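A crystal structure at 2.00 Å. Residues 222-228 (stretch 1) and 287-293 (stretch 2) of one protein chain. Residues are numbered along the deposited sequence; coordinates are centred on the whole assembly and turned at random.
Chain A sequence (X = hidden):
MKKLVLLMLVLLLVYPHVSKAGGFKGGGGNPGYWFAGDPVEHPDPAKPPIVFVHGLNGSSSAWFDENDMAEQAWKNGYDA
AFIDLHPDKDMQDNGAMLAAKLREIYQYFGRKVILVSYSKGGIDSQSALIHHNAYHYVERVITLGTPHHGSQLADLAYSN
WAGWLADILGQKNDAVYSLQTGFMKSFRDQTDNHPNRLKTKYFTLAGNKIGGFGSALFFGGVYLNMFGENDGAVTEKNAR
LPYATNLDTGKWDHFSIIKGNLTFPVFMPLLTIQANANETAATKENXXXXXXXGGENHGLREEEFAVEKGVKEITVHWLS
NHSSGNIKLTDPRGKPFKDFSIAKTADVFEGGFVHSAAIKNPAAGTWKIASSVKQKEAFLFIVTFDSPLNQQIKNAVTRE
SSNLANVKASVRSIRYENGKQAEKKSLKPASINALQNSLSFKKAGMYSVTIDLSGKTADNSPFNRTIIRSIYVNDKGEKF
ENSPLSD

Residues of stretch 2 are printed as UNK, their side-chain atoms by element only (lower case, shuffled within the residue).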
# COMPACT_ATOMS: atom_id res chain seq x y z
N VAL A 222 5.60 2.45 -9.70
CA VAL A 222 4.88 2.79 -10.94
C VAL A 222 3.39 2.46 -10.80
O VAL A 222 2.58 3.16 -11.36
CB VAL A 222 5.52 2.23 -12.24
CG1 VAL A 222 6.97 2.71 -12.40
CG2 VAL A 222 5.46 0.73 -12.29
N TYR A 223 3.04 1.44 -10.02
CA TYR A 223 1.63 1.15 -9.74
C TYR A 223 1.04 2.33 -8.95
O TYR A 223 0.02 2.89 -9.33
CB TYR A 223 1.46 -0.15 -8.94
CG TYR A 223 0.01 -0.56 -8.86
CD1 TYR A 223 -0.60 -1.25 -9.91
CD2 TYR A 223 -0.78 -0.19 -7.78
CE1 TYR A 223 -1.96 -1.55 -9.88
CE2 TYR A 223 -2.13 -0.54 -7.71
CZ TYR A 223 -2.72 -1.19 -8.77
OH TYR A 223 -4.04 -1.51 -8.68
N LEU A 224 1.71 2.72 -7.86
CA LEU A 224 1.20 3.81 -7.04
C LEU A 224 1.32 5.18 -7.71
O LEU A 224 0.55 6.07 -7.35
CB LEU A 224 1.85 3.80 -5.65
CG LEU A 224 1.56 2.59 -4.78
CD1 LEU A 224 2.31 2.69 -3.49
CD2 LEU A 224 0.05 2.43 -4.49
N ASN A 225 2.19 5.32 -8.73
CA ASN A 225 2.30 6.55 -9.54
C ASN A 225 0.96 6.87 -10.22
O ASN A 225 0.72 8.02 -10.55
CB ASN A 225 3.37 6.42 -10.63
CG ASN A 225 4.74 6.80 -10.16
OD1 ASN A 225 4.91 7.24 -9.03
ND2 ASN A 225 5.72 6.59 -10.98
N MET A 226 0.09 5.87 -10.39
CA MET A 226 -1.24 6.11 -10.98
C MET A 226 -2.09 6.95 -10.03
O MET A 226 -3.05 7.56 -10.48
CB MET A 226 -1.95 4.79 -11.25
CG MET A 226 -1.27 3.94 -12.34
SD MET A 226 -2.29 2.54 -12.76
CE MET A 226 -2.42 1.68 -11.12
N PHE A 227 -1.77 6.92 -8.72
CA PHE A 227 -2.49 7.64 -7.66
C PHE A 227 -1.79 8.94 -7.26
O PHE A 227 -2.47 9.92 -7.00
CB PHE A 227 -2.69 6.73 -6.43
CG PHE A 227 -3.41 5.43 -6.74
CD1 PHE A 227 -4.80 5.37 -6.73
CD2 PHE A 227 -2.70 4.27 -7.04
CE1 PHE A 227 -5.47 4.18 -7.01
CE2 PHE A 227 -3.37 3.08 -7.33
CZ PHE A 227 -4.75 3.04 -7.31
N GLY A 228 -0.45 8.94 -7.23
CA GLY A 228 0.33 10.14 -6.91
C GLY A 228 1.71 9.81 -6.38
O GLY A 228 2.13 8.65 -6.43
N UNK A 287 -5.20 11.15 -11.60
CA UNK A 287 -5.43 9.71 -11.44
C UNK A 287 -5.40 8.99 -12.78
O UNK A 287 -6.07 9.41 -13.72
c UNK A 287 -8.51 7.88 -9.71
c UNK A 287 -7.22 7.94 -10.49
c UNK A 287 -6.74 9.42 -10.65
c UNK A 287 -6.22 7.05 -9.74
N UNK A 288 -4.56 7.94 -12.88
CA UNK A 288 -4.38 7.09 -14.06
C UNK A 288 -4.94 5.72 -13.74
O UNK A 288 -5.17 5.41 -12.57
c UNK A 288 -2.91 6.96 -14.42
o UNK A 288 -2.41 8.22 -14.85
N UNK A 289 -5.10 4.86 -14.77
CA UNK A 289 -5.69 3.56 -14.58
C UNK A 289 -4.88 2.49 -15.21
O UNK A 289 -4.29 2.71 -16.28
o UNK A 289 -10.42 7.59 -12.89
c UNK A 289 -8.91 6.87 -14.59
c UNK A 289 -8.14 5.86 -15.17
c UNK A 289 -7.12 3.55 -15.16
c UNK A 289 -8.01 4.62 -14.57
c UNK A 289 -8.66 4.40 -13.35
c UNK A 289 -9.49 5.38 -12.80
c UNK A 289 -9.62 6.61 -13.43
N UNK A 290 -4.85 1.30 -14.59
CA UNK A 290 -4.09 0.20 -15.20
C UNK A 290 -5.03 -0.68 -16.05
O UNK A 290 -6.22 -0.44 -16.10
c UNK A 290 -4.80 -0.49 -13.01
c UNK A 290 -3.62 -0.59 -13.98
c UNK A 290 -5.47 0.87 -13.30
N UNK A 291 -4.47 -1.73 -16.62
CA UNK A 291 -5.18 -2.84 -17.23
C UNK A 291 -4.64 -4.02 -16.46
O UNK A 291 -3.41 -4.14 -16.29
c UNK A 291 -5.54 -4.29 -19.26
c UNK A 291 -5.34 -6.57 -20.03
c UNK A 291 -7.50 -5.54 -19.93
c UNK A 291 -6.71 -6.64 -20.22
c UNK A 291 -6.92 -4.38 -19.44
c UNK A 291 -4.76 -5.41 -19.54
c UNK A 291 -4.91 -3.01 -18.74
N UNK A 292 -5.54 -4.87 -15.96
CA UNK A 292 -5.16 -5.99 -15.10
C UNK A 292 -5.82 -7.29 -15.46
O UNK A 292 -7.02 -7.33 -15.69
c UNK A 292 -5.39 -3.82 -11.81
c UNK A 292 -5.09 -6.80 -12.63
c UNK A 292 -4.84 -4.33 -13.13
c UNK A 292 -5.46 -5.65 -13.59
N UNK A 293 -5.02 -8.38 -15.41
CA UNK A 293 -5.47 -9.76 -15.54
C UNK A 293 -4.75 -10.61 -14.51
O UNK A 293 -3.76 -10.19 -13.95
c UNK A 293 -5.31 -10.31 -16.98
c UNK A 293 -9.31 -8.42 -18.61
c UNK A 293 -6.27 -9.70 -18.01
n UNK A 293 -9.07 -7.64 -17.57
n UNK A 293 -8.67 -9.57 -18.75
c UNK A 293 -7.72 -10.12 -17.77
n UNK A 293 -10.16 -8.00 -19.54

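Position 287 carries four side-chain carbons and no other element. The chain forks at its second carbon into two one-carbon arms. One terminal carbon touches the Phe227 ring and the carbonyl of Met226. A four-carbon chain forked there is leucine, so this is Leu287. CD1 of Leu287 is 3.7 Å from CD1 of Phe227 and 3.3 Å from O of Met226. The CA-to-CB bond points sideways, but CD1 at the end of the chain comes nearer to stretch 1. The backbone also takes part, with a CA-H...O contact of 3.3 Å from CA of Leu287 to O of Met226.

Position 288 has one carbon followed by one oxygen. The CA-to-CB bond points toward stretch 1, and CB of 288 lies 4.0 Å from CB of Met226. One carbon and a terminal oxygen make serine, Ser288. Its backbone does the polar work here. N of Ser288 donates to O of Met226 at 2.9 Å, and the angle of 171° at the hydrogen is nearly straight.

Position 289 shows one carbon, then a six-carbon ring bearing one oxygen. The CA-to-CB bond points away, and the side chain does not touch stretch 1. A ring with a single oxygen is tyrosine, Tyr289. Its contact is through the backbone, with C of Tyr289 3.6 Å from SD of Met226.

Position 290 has three carbons that close a ring onto the backbone nitrogen. The CA-to-CB bond points toward stretch 1. The ring lies against the Met226 sulfur and near the Tyr223 ring. The closure identifies proline, Pro290. SD of Met226 lies 3.4 Å from N of Pro290 and 3.6 Å from its CB. CG of Pro290 is 4.4 Å from CE1 of Tyr223, approaching that ring obliquely.

Position 291 has one carbon and a six-carbon ring without oxygen. It is out of reach of stretch 1. This is phenylalanine, Phe291.

Position 292 has four carbons, forked at the first, with one arm two carbons long. The CA-to-CB bond points toward stretch 1. The longer arm ends near the Tyr223 hydroxyl. The pattern is isoleucine, Ile292. CD1 of Ile292 is 4.1 Å from OH of Tyr223.

Position 293 has three carbons, a nitrogen, then a carbon carrying two more nitrogens. It is out of reach of stretch 1. The guanidinium makes it arginine, Arg293.

The contact centres on Met226. Its carbonyl accepts the single hydrogen bond across the stretches, and its sulfur packs against Pro290. Phe227 meets Leu287, while Tyr223 reaches Pro290 and Ile292. Together the stretches bury 307 Å².

Stretch 2 (287-293) LSYPFIR
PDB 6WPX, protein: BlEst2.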